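Local structure of putative cytosolic protein (Geobacillus zalihae, 6AHX) at the interface of chains A and B. The protein senses copper as a CsoR-family transcriptional regulator and probably represses a copper-responsive operon until the metal binds. Numbering follows the deposited sequence. Chains: chain A/B, Putative cytosolic protein.

The interface of chains A and B. Residues chain A 22-23, 26-27, 29-30; chain B 33, 36-37, 40.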
# COMPACT_ATOMS: atom_id res chain seq x y z
N VAL A 22 -1.01 14.39 -5.17
CA VAL A 22 -1.65 13.04 -5.17
C VAL A 22 -0.81 12.01 -5.92
O VAL A 22 -0.54 10.95 -5.41
CB VAL A 22 -3.04 13.05 -5.78
CG1 VAL A 22 -3.53 11.64 -6.02
CG2 VAL A 22 -4.02 13.79 -4.85
N ILE A 23 -0.39 12.34 -7.12
CA ILE A 23 0.38 11.42 -7.90
C ILE A 23 1.70 11.09 -7.19
O ILE A 23 2.13 9.90 -7.11
CB ILE A 23 0.58 11.96 -9.35
CG1 ILE A 23 -0.75 11.86 -10.13
CG2 ILE A 23 1.57 11.10 -10.14
CD1 ILE A 23 -1.43 13.16 -10.44
N LEU A 26 1.33 8.80 -4.19
CA LEU A 26 1.17 7.47 -4.67
C LEU A 26 2.51 6.90 -5.10
O LEU A 26 2.78 5.72 -4.84
CB LEU A 26 0.12 7.38 -5.80
CG LEU A 26 -1.33 7.47 -5.32
CD1 LEU A 26 -2.26 7.70 -6.51
CD2 LEU A 26 -1.82 6.27 -4.47
N ALA A 27 3.35 7.72 -5.73
CA ALA A 27 4.74 7.30 -6.06
C ALA A 27 5.64 6.98 -4.86
O ALA A 27 6.39 5.99 -4.89
CB ALA A 27 5.43 8.28 -6.97
N ILE A 29 4.41 6.02 -1.79
CA ILE A 29 3.84 4.83 -1.22
C ILE A 29 4.33 3.64 -2.02
O ILE A 29 4.68 2.62 -1.46
CB ILE A 29 2.30 4.86 -1.20
CG1 ILE A 29 1.78 5.93 -0.26
CG2 ILE A 29 1.77 3.51 -0.72
CD1 ILE A 29 0.39 6.31 -0.55
N GLU A 30 4.42 3.80 -3.34
CA GLU A 30 5.03 2.74 -4.16
C GLU A 30 6.45 2.33 -3.72
O GLU A 30 6.69 1.15 -3.47
CB GLU A 30 4.98 3.14 -5.64
CG GLU A 30 5.38 2.00 -6.56
CD GLU A 30 5.72 2.43 -7.95
OE1 GLU A 30 5.21 3.49 -8.39
OE2 GLU A 30 6.45 1.64 -8.59
N VAL B 33 0.08 -0.65 -6.42
CA VAL B 33 0.22 0.80 -6.12
C VAL B 33 0.76 1.58 -7.32
O VAL B 33 0.24 2.71 -7.62
CB VAL B 33 1.05 1.12 -4.83
CG1 VAL B 33 1.04 2.63 -4.57
CG2 VAL B 33 0.50 0.45 -3.58
N ILE B 36 -2.11 2.15 -9.57
CA ILE B 36 -2.96 3.18 -8.98
C ILE B 36 -2.38 4.56 -9.22
O ILE B 36 -3.09 5.49 -9.57
CB ILE B 36 -3.25 2.96 -7.47
CG1 ILE B 36 -3.96 1.61 -7.19
CG2 ILE B 36 -4.09 4.13 -6.92
CD1 ILE B 36 -4.14 1.29 -5.73
N LYS B 37 -1.07 4.66 -9.01
CA LYS B 37 -0.32 5.87 -9.40
C LYS B 37 -0.55 6.27 -10.90
O LYS B 37 -0.76 7.45 -11.24
CB LYS B 37 1.17 5.64 -9.11
CG LYS B 37 2.08 6.80 -9.49
CD LYS B 37 3.52 6.40 -9.47
CE LYS B 37 3.78 5.54 -10.69
NZ LYS B 37 5.19 5.05 -10.63
N ALA B 40 -4.11 7.55 -11.50
CA ALA B 40 -4.17 8.95 -11.12
C ALA B 40 -3.52 9.81 -12.18
O ALA B 40 -4.10 10.77 -12.65
CB ALA B 40 -3.51 9.19 -9.75
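A:Leu26 sets its CB against CA and CB of B:Lys37 and reaches on with its two methyls to B:Ile36 and B:Ala40, and around it two copies of helix 20-41 pack in antiparallel fashion. The arrangement illustrates how a helical dimer can combine a greasy seam with a flanking ion pair, here in the all-helical CsoR family, whose members work as oligomers.

The apolar layer centres on the forked tip of A:Leu26. CD1 of A:Leu26 meets CB of B:Ala40 at 3.8 Å, while its CD2 touches CG2 of B:Ile36 at 4.0 Å, the leucine and isoleucine side chains crossing at about a right angle. Beside this fork, A:Ile23 adds its CG1 methylene, which lies 3.9 Å from the same B:Ala40 CB, so that this small methyl is touched by both side chains, from two directions at about a right angle. Towards the other end of the patch B:Val33 points one methyl at the opposing helix: with CG1 anti to the backbone N (chi1 -176°), this branch comes to 3.6 Å from the carbonyl O of A:Leu26, and it also packs against A:Ile29 CG2 and the CA of A:Glu30. Here a methyl rests on main chain as much as on side chains.

The polar contribution comes from B:Lys37, which buries more surface than any other residue of the patch. Its aliphatic stem runs over A:Ala27, whose CB is 3.7 Å from the lysine CD, and a bend at chi3 (74°) turns the terminal amine NZ towards A:Glu30. The glutamate, extended beyond CG, crosses the lysine at about a right angle. The pair forms a salt bridge and hydrogen bond at the border of the apolar layer; by the two-fold symmetry it recurs with the chains exchanged. B:Lys37 NZ donates to the syn lone pair of the carboxylate atom OE1 of A:Glu30, at 2.7 Å.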